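Local coordinates for protein YghZ aldo-keto reductase (Escherichia coli, PDB 3N6Q) that probably reduces aldehydes and ketones to alcohols with a nicotinamide cofactor, as expected of a TIM-barrel aldo-keto reductase, at residues B[40-45]-B[77-82]; B[94-99]-B[125-130]; B[152-157]-B[185-190]; B[284-289]-B[298-303]. All coordinates share one frame; numbering follows the deposited sequence.

Contact 1 (B[40-45]-B[77-82]); sequences NALESQ and FGRLLR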
# COMPACT_ATOMS: atom_id res chain seq x y z
N ASN B 40 -31.18 12.53 21.09
CA ASN B 40 -32.11 13.01 20.10
C ASN B 40 -32.79 11.81 19.49
O ASN B 40 -32.12 10.88 19.00
CB ASN B 40 -31.36 13.78 18.99
CG ASN B 40 -30.54 14.96 19.54
OD1 ASN B 40 -29.30 14.88 19.66
ND2 ASN B 40 -31.23 16.01 19.98
N ALA B 41 -34.12 11.86 19.37
CA ALA B 41 -34.83 10.74 18.71
C ALA B 41 -34.37 10.50 17.28
O ALA B 41 -34.14 11.47 16.53
CB ALA B 41 -36.38 11.00 18.72
N LEU B 42 -34.27 9.24 16.84
CA LEU B 42 -33.77 8.99 15.50
C LEU B 42 -34.77 9.42 14.41
O LEU B 42 -34.37 9.78 13.29
CB LEU B 42 -33.34 7.52 15.33
CG LEU B 42 -32.61 7.21 14.05
CD1 LEU B 42 -31.14 7.62 14.26
CD2 LEU B 42 -32.67 5.70 13.77
N GLU B 43 -36.06 9.43 14.74
CA GLU B 43 -37.02 9.90 13.72
C GLU B 43 -36.78 11.36 13.34
O GLU B 43 -36.94 11.70 12.16
CB GLU B 43 -38.49 9.72 14.14
CG GLU B 43 -38.96 8.25 13.93
CD GLU B 43 -38.63 7.69 12.53
OE1 GLU B 43 -39.07 8.25 11.52
OE2 GLU B 43 -37.96 6.64 12.42
N SER B 44 -36.41 12.19 14.31
CA SER B 44 -36.07 13.60 14.04
C SER B 44 -34.85 13.71 13.17
O SER B 44 -34.80 14.50 12.22
CB SER B 44 -35.80 14.35 15.34
OG SER B 44 -36.96 14.29 16.17
N GLN B 45 -33.81 12.95 13.53
CA GLN B 45 -32.60 12.86 12.69
C GLN B 45 -32.92 12.42 11.24
O GLN B 45 -32.37 12.93 10.27
CB GLN B 45 -31.59 11.90 13.35
CG GLN B 45 -31.24 12.23 14.80
CD GLN B 45 -30.21 11.23 15.31
OE1 GLN B 45 -29.39 10.73 14.52
NE2 GLN B 45 -30.23 10.93 16.59
N PHE B 77 -25.82 8.39 12.36
CA PHE B 77 -25.63 8.54 10.93
C PHE B 77 -25.39 7.22 10.22
O PHE B 77 -25.93 6.96 9.12
CB PHE B 77 -24.46 9.52 10.64
CG PHE B 77 -24.25 9.81 9.18
CD1 PHE B 77 -25.08 10.72 8.51
CD2 PHE B 77 -23.13 9.31 8.52
CE1 PHE B 77 -24.85 11.08 7.18
CE2 PHE B 77 -22.88 9.66 7.19
CZ PHE B 77 -23.76 10.54 6.52
N GLY B 78 -24.51 6.39 10.76
CA GLY B 78 -24.29 5.09 10.09
C GLY B 78 -25.59 4.27 9.96
O GLY B 78 -25.80 3.60 8.96
N ARG B 79 -26.41 4.30 10.97
CA ARG B 79 -27.68 3.52 10.92
C ARG B 79 -28.58 4.07 9.83
O ARG B 79 -29.23 3.32 9.06
CB ARG B 79 -28.40 3.70 12.23
CG ARG B 79 -27.72 3.01 13.42
CD ARG B 79 -28.61 3.13 14.66
NE ARG B 79 -29.84 2.33 14.52
CZ ARG B 79 -30.86 2.34 15.39
NH1 ARG B 79 -30.82 3.10 16.49
NH2 ARG B 79 -31.93 1.58 15.17
N LEU B 80 -28.69 5.40 9.80
CA LEU B 80 -29.57 6.05 8.81
C LEU B 80 -29.05 5.88 7.41
O LEU B 80 -29.86 5.71 6.46
CB LEU B 80 -29.85 7.52 9.15
CG LEU B 80 -30.62 7.68 10.46
CD1 LEU B 80 -30.63 9.17 10.83
CD2 LEU B 80 -32.06 7.16 10.27
N LEU B 81 -27.71 5.85 7.25
CA LEU B 81 -27.10 5.59 5.94
C LEU B 81 -27.52 4.21 5.45
O LEU B 81 -27.87 4.03 4.26
CB LEU B 81 -25.58 5.63 5.98
CG LEU B 81 -24.68 6.84 5.95
CD1 LEU B 81 -23.25 6.30 5.54
CD2 LEU B 81 -25.24 7.87 4.90
N ARG B 82 -27.42 3.22 6.34
CA ARG B 82 -27.80 1.85 5.98
C ARG B 82 -29.29 1.75 5.69
O ARG B 82 -29.69 1.04 4.77
CB ARG B 82 -27.37 0.83 7.06
CG ARG B 82 -25.88 0.52 7.03
CD ARG B 82 -25.42 -0.48 8.13
NE ARG B 82 -25.88 -0.12 9.47
CZ ARG B 82 -25.11 0.43 10.40
NH1 ARG B 82 -23.83 0.68 10.18
NH2 ARG B 82 -25.61 0.71 11.58
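Two neighbouring outer helices of the TIM barrel, 42-54 and 72-84, meet through L42 and L80 near the N-terminal end of the first. The two leucines slide past each other in opposite directions, with L42 CD1 3.8 Å from L80 CD1 and L42 CD2 3.8 Å from L80 CD2, so both branches of each are engaged. L42 reaches across because its CG stands anti to the backbone N (chi1 -171°). One turn on, Q45 lays its CB 3.8 Å from L80 CD1, the two side chains crossing at about a right angle; L80 therefore sits against both L42 and Q45. On the outer side the R79 chain bends at chi3 (68°) and brings its guanidinium over L42, whose CD2 lies 4.1 Å from R79 CZ, above the centre of one face. The amide of Q45 turns back on its own segment: NE2 donates to N40 O at 3.1 Å, with the donor 44° out of the carbonyl plane. R46 and L49 of helix 42-54 also pack on L80. The contacts between the segments are van der Waals in kind, centred on the two leucines with R79 at the exposed margin, which implies apolar burial rather than directed bonding; Q45 OE1 is buried here with no polar partner in the model.

Contact 2 (B[94-99]-B[125-130]); sequences ISTKAG and KRMGLE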
# COMPACT_ATOMS: atom_id res chain seq x y z
N ILE B 94 -18.94 12.55 2.83
CA ILE B 94 -19.05 12.36 4.26
C ILE B 94 -17.68 12.72 4.86
O ILE B 94 -16.66 12.18 4.45
CB ILE B 94 -19.41 10.87 4.60
CG1 ILE B 94 -20.82 10.54 4.05
CG2 ILE B 94 -19.27 10.68 6.15
CD1 ILE B 94 -21.15 9.04 4.01
N SER B 95 -17.65 13.57 5.88
CA SER B 95 -16.38 13.83 6.52
C SER B 95 -16.37 13.40 8.00
O SER B 95 -17.44 13.23 8.62
CB SER B 95 -16.03 15.31 6.45
OG SER B 95 -17.12 16.00 7.08
N THR B 96 -15.18 13.09 8.51
CA THR B 96 -15.02 13.11 9.96
C THR B 96 -13.65 13.63 10.36
O THR B 96 -12.90 14.10 9.49
CB THR B 96 -15.31 11.70 10.56
OG1 THR B 96 -15.45 11.84 11.97
CG2 THR B 96 -14.13 10.77 10.30
N LYS B 97 -13.40 13.72 11.66
CA LYS B 97 -12.27 14.49 12.17
C LYS B 97 -11.73 13.83 13.42
O LYS B 97 -12.49 13.09 14.10
CB LYS B 97 -12.78 15.88 12.64
CG LYS B 97 -13.80 16.54 11.60
CD LYS B 97 -13.79 18.06 11.89
CE LYS B 97 -14.86 18.75 10.98
NZ LYS B 97 -16.23 18.37 11.40
N ALA B 98 -10.51 14.20 13.81
CA ALA B 98 -10.02 13.80 15.15
C ALA B 98 -9.13 14.95 15.57
O ALA B 98 -8.34 15.46 14.74
CB ALA B 98 -9.21 12.53 15.06
N GLY B 99 -9.22 15.34 16.84
CA GLY B 99 -8.29 16.30 17.40
C GLY B 99 -8.69 16.75 18.79
O GLY B 99 -7.81 17.09 19.62
N LYS B 125 -15.75 2.33 11.69
CA LYS B 125 -16.60 1.28 12.32
C LYS B 125 -17.93 1.75 12.82
O LYS B 125 -18.95 1.10 12.54
CB LYS B 125 -15.81 0.61 13.48
CG LYS B 125 -16.60 -0.50 14.19
CD LYS B 125 -15.67 -1.15 15.23
CE LYS B 125 -16.15 -2.51 15.72
NZ LYS B 125 -15.10 -3.01 16.69
N ARG B 126 -17.97 2.90 13.49
CA ARG B 126 -19.24 3.49 13.92
C ARG B 126 -20.18 3.78 12.74
O ARG B 126 -21.40 3.58 12.86
CB ARG B 126 -19.02 4.73 14.79
CG ARG B 126 -18.57 4.43 16.28
CD ARG B 126 -18.58 5.67 17.15
NE ARG B 126 -17.56 6.62 16.69
CZ ARG B 126 -16.33 6.69 17.19
NH1 ARG B 126 -15.91 5.83 18.15
NH2 ARG B 126 -15.45 7.54 16.63
N MET B 127 -19.64 4.33 11.66
CA MET B 127 -20.49 4.80 10.54
C MET B 127 -20.76 3.64 9.58
O MET B 127 -21.59 3.75 8.68
CB MET B 127 -19.75 5.95 9.77
CG MET B 127 -19.79 7.20 10.60
SD MET B 127 -19.32 8.69 9.64
CE MET B 127 -17.52 8.51 9.66
N GLY B 128 -20.04 2.53 9.74
CA GLY B 128 -20.20 1.42 8.79
C GLY B 128 -19.70 1.71 7.40
O GLY B 128 -20.28 1.22 6.41
N LEU B 129 -18.62 2.48 7.27
CA LEU B 129 -18.09 2.90 5.98
C LEU B 129 -16.74 2.28 5.73
O LEU B 129 -15.94 2.09 6.68
CB LEU B 129 -17.89 4.43 6.01
CG LEU B 129 -19.14 5.30 6.06
CD1 LEU B 129 -18.68 6.78 6.09
CD2 LEU B 129 -19.91 5.01 4.77
N GLU B 130 -16.42 2.01 4.48
CA GLU B 130 -15.07 1.60 4.08
C GLU B 130 -14.11 2.78 4.16
O GLU B 130 -12.91 2.60 4.42
CB GLU B 130 -15.03 1.18 2.60
CG GLU B 130 -15.48 -0.22 2.23
CD GLU B 130 -15.67 -0.31 0.71
OE1 GLU B 130 -14.64 -0.28 -0.02
OE2 GLU B 130 -16.83 -0.25 0.24
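Strand 93-98 and the C-terminal end of helix 113-127 keep their backbones apart, the nearest CA atoms, those of I94 and L129, being 9.7 Å from each other, a separation bridged entirely by side chains. The helix stops in a Schellman motif with G128, at positive phi (68°), as its C-prime residue, and this turn carries L129 back toward the strand. There I94 and L129 meet tip to tip: L129 CD1 lies 3.9 Å from I94 CD1 and equally 3.9 Å from I94 CG2, resting against both branches of the isoleucine. M127 slides past I94 in the opposite direction, its SD 4.0 Å from I94 CG2. A bend at chi3 (-80°) turns the methionine's CE to T96, where it lies 4.0 Å from T96 CB and 4.1 Å from T96 CG2. CB and CG2 of the threonine thus meet the methionine methyl, while T96 OG1 hydrogen-bonds to E74 in helix 72-84. F77 and L81 of that same helix pack on I94, and V132 of the next strand touches both T96 and M127. Every contact between the segments being apolar, the chemistry is consistent with burial of apolar surface holding the helix end to the sheet, with the polar end of T96 satisfied by E74.

Contact 3 (B[152-157]-B[185-190]); sequences ALAHAV and WKIPLL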
# COMPACT_ATOMS: atom_id res chain seq x y z
N ALA B 152 0.21 11.08 9.26
CA ALA B 152 -1.05 10.33 9.62
C ALA B 152 -2.16 10.56 8.56
O ALA B 152 -2.81 9.62 8.09
CB ALA B 152 -1.54 10.73 11.01
N LEU B 153 -2.44 11.82 8.26
CA LEU B 153 -3.38 12.11 7.17
C LEU B 153 -2.96 11.41 5.88
O LEU B 153 -3.83 10.85 5.19
CB LEU B 153 -3.49 13.65 6.94
CG LEU B 153 -3.98 14.41 8.15
CD1 LEU B 153 -3.92 15.97 7.80
CD2 LEU B 153 -5.40 13.99 8.53
N ALA B 154 -1.66 11.43 5.53
CA ALA B 154 -1.21 10.78 4.30
C ALA B 154 -1.48 9.28 4.31
O ALA B 154 -1.86 8.71 3.30
CB ALA B 154 0.25 11.04 4.00
N HIS B 155 -1.23 8.66 5.45
CA HIS B 155 -1.51 7.24 5.59
C HIS B 155 -3.01 6.94 5.41
O HIS B 155 -3.37 5.94 4.78
CB HIS B 155 -1.01 6.75 6.96
CG HIS B 155 -1.12 5.27 7.12
ND1 HIS B 155 -0.18 4.39 6.59
CD2 HIS B 155 -2.13 4.50 7.59
CE1 HIS B 155 -0.57 3.16 6.84
NE2 HIS B 155 -1.72 3.20 7.48
N ALA B 156 -3.88 7.82 5.92
CA ALA B 156 -5.34 7.62 5.75
C ALA B 156 -5.66 7.58 4.26
O ALA B 156 -6.47 6.78 3.77
CB ALA B 156 -6.12 8.79 6.45
N VAL B 157 -5.04 8.49 3.52
CA VAL B 157 -5.29 8.51 2.05
C VAL B 157 -4.66 7.31 1.34
O VAL B 157 -5.31 6.60 0.54
CB VAL B 157 -4.76 9.87 1.42
CG1 VAL B 157 -4.97 9.87 -0.16
CG2 VAL B 157 -5.53 11.02 2.05
N TRP B 185 4.06 14.17 0.19
CA TRP B 185 3.39 12.88 -0.05
C TRP B 185 2.57 12.90 -1.34
O TRP B 185 1.84 11.95 -1.66
CB TRP B 185 2.45 12.60 1.13
CG TRP B 185 3.15 12.37 2.45
CD1 TRP B 185 3.20 13.21 3.53
CD2 TRP B 185 3.75 11.14 2.87
NE1 TRP B 185 3.89 12.61 4.56
CE2 TRP B 185 4.22 11.33 4.17
CE3 TRP B 185 3.99 9.93 2.23
CZ2 TRP B 185 4.87 10.32 4.89
CZ3 TRP B 185 4.69 8.93 2.92
CH2 TRP B 185 5.12 9.14 4.22
N LYS B 186 2.74 13.99 -2.11
CA LYS B 186 1.95 14.25 -3.30
C LYS B 186 0.44 14.26 -3.03
O LYS B 186 -0.36 13.77 -3.84
CB LYS B 186 2.30 13.25 -4.40
CG LYS B 186 3.80 13.37 -4.86
CD LYS B 186 4.19 12.27 -5.89
CE LYS B 186 3.55 12.56 -7.22
NZ LYS B 186 3.90 13.94 -7.68
N ILE B 187 0.05 14.84 -1.89
CA ILE B 187 -1.35 14.96 -1.56
C ILE B 187 -1.65 16.46 -1.39
O ILE B 187 -0.94 17.14 -0.64
CB ILE B 187 -1.62 14.23 -0.21
CG1 ILE B 187 -1.43 12.72 -0.44
CG2 ILE B 187 -3.05 14.57 0.32
CD1 ILE B 187 -1.44 11.95 0.87
N PRO B 188 -2.66 16.98 -2.11
CA PRO B 188 -3.04 18.39 -1.85
C PRO B 188 -3.95 18.49 -0.66
O PRO B 188 -4.88 17.68 -0.53
CB PRO B 188 -3.83 18.80 -3.13
CG PRO B 188 -4.37 17.49 -3.74
CD PRO B 188 -3.46 16.33 -3.19
N LEU B 189 -3.77 19.52 0.17
CA LEU B 189 -4.75 19.79 1.23
C LEU B 189 -6.06 20.17 0.55
O LEU B 189 -6.08 21.15 -0.22
CB LEU B 189 -4.26 20.94 2.11
CG LEU B 189 -5.27 21.34 3.20
CD1 LEU B 189 -5.53 20.16 4.28
CD2 LEU B 189 -4.74 22.57 3.98
N LEU B 190 -7.18 19.46 0.83
CA LEU B 190 -8.44 19.79 0.12
C LEU B 190 -9.08 21.10 0.60
O LEU B 190 -9.61 21.89 -0.21
CB LEU B 190 -9.45 18.63 0.22
CG LEU B 190 -10.81 18.96 -0.40
CD1 LEU B 190 -10.72 19.00 -2.00
CD2 LEU B 190 -11.86 17.93 0.09
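A154 sets its CB over one face of the W185 indole. The methyl carbon lies 3.6 Å from the centroid of the five-membered ring and 13° off the ring normal, the geometry of a CH-pi contact; its closest ring atom is W185 CG, at 3.5 Å from A154 CB. Beside the ring, I187 drives its CD1 against the same helical turn, 3.6 Å from A154 CA and 3.7 Å from A154 CB. That methyl also reaches V157, one turn further along the helix, with I187 CD1 4.0 Å from V157 CB. The isoleucine gets this far because its CG1 lies anti to the carbonyl carbon (chi1 -68°) and the chain then runs on extended (chi2 171°). A154 CB thus touches both an aromatic face and an aliphatic tip, which approach it from roughly perpendicular directions, and the backbones come close there, the CA atoms of A154 and W185 being 6.7 Å apart. W185 also forms a cation-pi pair with K186 of a neighbouring subunit. Between W185 and I187, K186 has positive phi and is the C-prime residue of the Schellman motif ending helix 172-183. The arrangement belongs to the outer layer of a TIM barrel, where the loop entering strand 191-193 folds against helix 146-158.

Contact 4 (B[284-289]-B[298-303]); sequences MALSWL and VLIGAS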
# COMPACT_ATOMS: atom_id res chain seq x y z
N MET B 284 -29.66 36.43 5.38
CA MET B 284 -28.64 37.48 5.04
C MET B 284 -27.22 37.06 5.52
O MET B 284 -26.22 37.32 4.86
CB MET B 284 -28.96 38.84 5.65
CG MET B 284 -27.88 39.91 5.11
SD MET B 284 -28.40 41.56 5.73
CE MET B 284 -27.84 41.47 7.47
N ALA B 285 -27.14 36.52 6.74
CA ALA B 285 -25.86 36.04 7.30
C ALA B 285 -25.17 34.98 6.40
O ALA B 285 -23.95 35.04 6.15
CB ALA B 285 -26.11 35.48 8.79
N LEU B 286 -25.95 34.02 5.87
CA LEU B 286 -25.46 33.04 4.94
C LEU B 286 -25.12 33.62 3.57
O LEU B 286 -24.09 33.28 2.98
CB LEU B 286 -26.46 31.89 4.77
CG LEU B 286 -26.78 31.17 6.08
CD1 LEU B 286 -27.91 30.08 5.79
CD2 LEU B 286 -25.49 30.57 6.70
N SER B 287 -25.96 34.52 3.07
CA SER B 287 -25.68 35.13 1.76
C SER B 287 -24.37 35.91 1.83
O SER B 287 -23.59 35.91 0.91
CB SER B 287 -26.84 36.09 1.40
OG SER B 287 -28.02 35.34 1.12
N TRP B 288 -24.16 36.58 2.95
CA TRP B 288 -22.95 37.36 3.14
C TRP B 288 -21.68 36.54 3.04
O TRP B 288 -20.72 36.93 2.41
CB TRP B 288 -23.02 38.12 4.45
CG TRP B 288 -21.86 39.07 4.65
CD1 TRP B 288 -21.82 40.44 4.39
CD2 TRP B 288 -20.59 38.73 5.24
NE1 TRP B 288 -20.56 40.95 4.75
CE2 TRP B 288 -19.79 39.92 5.24
CE3 TRP B 288 -20.03 37.54 5.72
CZ2 TRP B 288 -18.49 39.94 5.77
CZ3 TRP B 288 -18.73 37.55 6.21
CH2 TRP B 288 -17.96 38.74 6.22
N LEU B 289 -21.68 35.36 3.65
CA LEU B 289 -20.53 34.47 3.48
C LEU B 289 -20.36 34.04 2.04
O LEU B 289 -19.23 33.91 1.56
CB LEU B 289 -20.72 33.23 4.42
CG LEU B 289 -20.50 33.58 5.90
CD1 LEU B 289 -21.08 32.44 6.84
CD2 LEU B 289 -18.95 33.69 6.17
N VAL B 298 -21.17 26.77 3.47
CA VAL B 298 -21.43 27.16 4.85
C VAL B 298 -22.08 25.96 5.53
O VAL B 298 -22.89 25.28 4.95
CB VAL B 298 -22.33 28.40 4.93
CG1 VAL B 298 -21.61 29.61 4.23
CG2 VAL B 298 -23.67 28.16 4.21
N LEU B 299 -21.61 25.68 6.72
CA LEU B 299 -22.12 24.52 7.48
C LEU B 299 -23.29 24.86 8.33
O LEU B 299 -23.18 25.57 9.33
CB LEU B 299 -21.01 23.99 8.39
CG LEU B 299 -20.17 22.93 7.74
CD1 LEU B 299 -18.82 22.85 8.56
CD2 LEU B 299 -20.95 21.58 7.72
N ILE B 300 -24.44 24.32 7.97
CA ILE B 300 -25.67 24.62 8.66
C ILE B 300 -25.95 23.48 9.64
O ILE B 300 -25.99 22.32 9.23
CB ILE B 300 -26.86 24.63 7.67
CG1 ILE B 300 -26.60 25.70 6.61
CG2 ILE B 300 -28.15 24.92 8.46
CD1 ILE B 300 -26.27 26.97 7.30
N GLY B 301 -26.22 23.83 10.89
CA GLY B 301 -26.48 22.81 11.90
C GLY B 301 -27.94 22.70 12.26
O GLY B 301 -28.33 23.08 13.38
N ALA B 302 -28.75 22.19 11.35
CA ALA B 302 -30.21 22.22 11.48
C ALA B 302 -30.76 21.30 12.53
O ALA B 302 -30.33 20.15 12.64
CB ALA B 302 -30.88 21.91 10.14
N SER B 303 -31.74 21.78 13.28
CA SER B 303 -32.47 20.97 14.24
C SER B 303 -33.83 20.48 13.75
O SER B 303 -34.51 19.72 14.44
CB SER B 303 -32.66 21.75 15.54
OG SER B 303 -33.24 23.02 15.25
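Helix 281-289 lies against strand 297-300 in the TIM barrel, the short helical and strand segments running roughly antiparallel (153° between their directions), their axes approaching to 10.0 Å. The tight part consists of four buried residues. L286 places both branches on the end of I300, with L286 CD2 3.7 Å and L286 CD1 3.8 Å from I300 CD1, so the isoleucine tip sits in the fork of the leucine. The CB of I300 does not head for the helix; its CD1 comes nearer because the chain turns at chi2 (-51°). V298 points toward the helix and divides its branches between two helical residues: CG2 approaches L286 CD2 at 3.9 Å, and CG1 goes to L289. L28 of strand 24-31 packs on L286, V298 and I300, which extends this apolar layer along the sheet. S287 is buried on the helix face turned away from the strand; its OG has its polar partners outside the contact, among them the Q279 amide NE2 and backbone carbonyl oxygens such as A314 O, which would have to share its single proton.

The loose part begins where the strand ends. G301 and S303 are exposed and make no contact with the helix segment, whereas A302 between them is buried against L308 of helix 305-312. At the last turn of the helix, V298 CG1 closes the tight part, lying 3.7 Å from L289 CB and 3.9 Å from L289 CD1.

In the fold
From the N terminus, contact 1 closes first, joining helices 42-54 and 72-84 around the loop that contains strand 59-61. Contact 2 follows in series, bringing strand 93-98 and the end of helix 113-127 together within a beta-alpha-beta unit. These two touch through helix 72-84, whose L81 also meets L129; that helix thus meets helix 42-54 through one face and contact 2 through another. Contact 3 then ties helix 146-158 to the loop before strand 191-193, its nearest atoms about 7 Å from contact 2. Contact 4 closes a short connection late in the chain, across the chain's centre from contacts 2 and 3. None nests or crosses; contacts 2 and 4 reach the same barrel sheet.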